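Local coordinates for periplasmic chaperone Spy (Escherichia coli, PDB 5WO2), which is an ATP-independent periplasmic chaperone that limits protein aggregation and helps bound substrate proteins refold on its cradle-shaped homodimer, at residues 5-11 with 79-84. Residues are numbered along the deposited sequence; the frame is centred on the assembly and turned at random. Where two conformers were deposited one is given.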
loop_
_atom_site.group_PDB
_atom_site.type_symbol
_atom_site.label_atom_id
_atom_site.label_comp_id
_atom_site.label_asym_id
_atom_site.label_seq_id
_atom_site.Cartn_x
_atom_site.Cartn_y
_atom_site.Cartn_z
ATOM N N LEU B 5 -21.130 -3.486 -14.125
ATOM C CA LEU B 5 -20.850 -2.953 -15.445
ATOM C C LEU B 5 -21.474 -3.817 -16.540
ATOM O O LEU B 5 -21.462 -3.431 -17.698
ATOM C CB LEU B 5 -19.339 -2.839 -15.665
ATOM C CG LEU B 5 -18.537 -1.988 -14.680
ATOM C CD1 LEU B 5 -17.096 -2.056 -15.091
ATOM C CD2 LEU B 5 -19.011 -0.545 -14.626
ATOM N N ASN B 6 -22.013 -4.976 -16.163
ATOM C CA ASN B 6 -22.751 -5.835 -17.086
ATOM C C ASN B 6 -21.822 -6.440 -18.117
ATOM O O ASN B 6 -22.051 -6.352 -19.321
ATOM C CB ASN B 6 -23.861 -5.045 -17.781
ATOM C CG ASN B 6 -24.500 -4.023 -16.871
ATOM O OD1 ASN B 6 -24.215 -3.980 -15.670
ATOM N ND2 ASN B 6 -25.369 -3.190 -17.432
ATOM N N LEU B 7 -20.745 -7.043 -17.640
ATOM C CA LEU B 7 -19.669 -7.429 -18.544
ATOM C C LEU B 7 -20.050 -8.532 -19.556
ATOM O O LEU B 7 -20.485 -9.612 -19.196
ATOM C CB LEU B 7 -18.464 -7.869 -17.730
ATOM C CG LEU B 7 -17.854 -6.769 -16.849
ATOM C CD1 LEU B 7 -16.969 -7.377 -15.804
ATOM C CD2 LEU B 7 -17.070 -5.795 -17.713
ATOM N N THR B 8 -19.872 -8.220 -20.833
ATOM C CA THR B 8 -19.980 -9.196 -21.924
ATOM C C THR B 8 -19.094 -10.450 -21.667
ATOM O O THR B 8 -17.984 -10.307 -21.139
ATOM C CB THR B 8 -19.558 -8.513 -23.262
ATOM O OG1 THR B 8 -20.654 -7.783 -23.831
ATOM C CG2 THR B 8 -19.084 -9.502 -24.250
ATOM N N ASP B 9 -19.555 -11.663 -22.007
ATOM C CA ASP B 9 -18.700 -12.859 -21.831
ATOM C C ASP B 9 -17.397 -12.705 -22.618
ATOM O O ASP B 9 -16.343 -13.109 -22.134
ATOM C CB ASP B 9 -19.412 -14.198 -22.199
ATOM C CG ASP B 9 -20.502 -14.046 -23.243
ATOM O OD1 ASP B 9 -21.053 -12.931 -23.360
ATOM O OD2 ASP B 9 -20.835 -15.055 -23.930
ATOM N N ALA B 10 -17.445 -12.086 -23.793
ATOM C CA ALA B 10 -16.212 -11.679 -24.476
ATOM C C ALA B 10 -15.391 -10.707 -23.607
ATOM O O ALA B 10 -14.147 -10.727 -23.617
ATOM C CB ALA B 10 -16.521 -11.042 -25.834
ATOM N N GLN B 11 -16.073 -9.871 -22.827
ATOM C CA GLN B 11 -15.377 -8.879 -22.007
ATOM C C GLN B 11 -14.684 -9.578 -20.833
ATOM O O GLN B 11 -13.475 -9.402 -20.619
ATOM C CB GLN B 11 -16.347 -7.789 -21.507
ATOM C CG GLN B 11 -16.605 -6.671 -22.526
ATOM C CD GLN B 11 -17.615 -5.635 -22.028
ATOM O OE1 GLN B 11 -18.574 -5.962 -21.339
ATOM N NE2 GLN B 11 -17.386 -4.379 -22.374
ATOM N N ILE B 79 -11.665 -2.098 -22.781
ATOM C CA ILE B 79 -12.587 -3.089 -23.358
ATOM C C ILE B 79 -14.046 -2.694 -23.149
ATOM O O ILE B 79 -14.934 -3.407 -23.586
ATOM C CB ILE B 79 -12.399 -4.513 -22.777
ATOM C CG1 ILE B 79 -12.816 -4.603 -21.315
ATOM C CG2 ILE B 79 -10.983 -4.970 -22.942
ATOM C CD1 ILE B 79 -12.981 -6.012 -20.816
ATOM N N LEU B 80 -14.301 -1.576 -22.463
ATOM C CA LEU B 80 -15.672 -1.192 -22.091
ATOM C C LEU B 80 -16.428 -0.346 -23.112
ATOM O O LEU B 80 -15.822 0.409 -23.868
ATOM C CB LEU B 80 -15.659 -0.402 -20.778
ATOM C CG LEU B 80 -15.091 -1.058 -19.511
ATOM C CD1 LEU B 80 -15.097 -0.051 -18.353
ATOM C CD2 LEU B 80 -15.850 -2.308 -19.150
ATOM N N THR B 81 -17.764 -0.466 -23.104
ATOM C CA THR B 81 -18.636 0.428 -23.880
ATOM C C THR B 81 -18.667 1.838 -23.303
ATOM O O THR B 81 -18.407 2.019 -22.120
ATOM C CB THR B 81 -20.072 -0.065 -23.901
ATOM O OG1 THR B 81 -20.620 0.050 -22.583
ATOM C CG2 THR B 81 -20.148 -1.512 -24.380
ATOM N N PRO B 82 -19.008 2.841 -24.126
ATOM C CA PRO B 82 -19.155 4.205 -23.605
ATOM C C PRO B 82 -20.005 4.282 -22.343
ATOM O O PRO B 82 -19.553 4.890 -21.377
ATOM C CB PRO B 82 -19.804 4.941 -24.776
ATOM C CG PRO B 82 -19.147 4.308 -25.945
ATOM C CD PRO B 82 -19.065 2.832 -25.601
ATOM N N GLU B 83 -21.188 3.672 -22.315
ATOM C CA GLU B 83 -21.973 3.685 -21.078
ATOM C C GLU B 83 -21.231 2.983 -19.916
ATOM O O GLU B 83 -21.281 3.444 -18.780
ATOM C CB GLU B 83 -23.361 3.046 -21.293
ATOM C CG GLU B 83 -23.350 1.771 -22.120
ATOM C CD GLU B 83 -23.515 2.012 -23.640
ATOM O OE1 GLU B 83 -24.664 1.906 -24.137
ATOM O OE2 GLU B 83 -22.503 2.293 -24.332
ATOM N N GLN B 84 -20.520 1.889 -20.172
ATOM C CA GLN B 84 -19.813 1.230 -19.072
ATOM C C GLN B 84 -18.624 2.075 -18.556
ATOM O O GLN B 84 -18.329 2.049 -17.363
ATOM C CB GLN B 84 -19.306 -0.146 -19.493
ATOM C CG GLN B 84 -20.375 -1.229 -19.750
ATOM C CD GLN B 84 -19.761 -2.460 -20.415
ATOM O OE1 GLN B 84 -18.943 -2.335 -21.324
ATOM N NE2 GLN B 84 -20.119 -3.648 -19.933
#
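OE1 of Q84 accepts two N-H groups: NE2 of Q11 from across the contact at 2.8 Å, and the backbone N of T81 at 2.8 Å. Q11 mirrors this, since its OE1 takes Q84 NE2 at 3.1 Å together with T8 N at 2.7 Å, each donor on a lone pair in the carbonyl plane. The two amides approach from opposite directions, 16° from coplanar, and exchange two reciprocal N-H...O bonds lying in the amide planes. Each NE2 spends its second hydrogen on a backbone carbonyl, Q11 on I79 O (2.9 Å) and Q84 on L5 O (2.6 Å), the latter 38° out of the carbonyl plane and so off the lone pairs. Glutamine suits both places: each amide donates twice and accepts twice, and its long chain, extended in Q11 (chi2 178°), carries the amide between the segments. These residues belong to the family's two LTXXQ motifs, L7-Q11 and L80-Q84. T81 N to Q84 OE1 and Q84 N to T81 OG1 make a capping box, threonine supplying the accepting hydroxyl; T8 lacks the OG1 bond. The motif leucines touch through CD2 of L7 and CD2 of L80, 4.0 Å apart, beside the amides. The contact ties the start of helix 9-21 to that of helix 82-94.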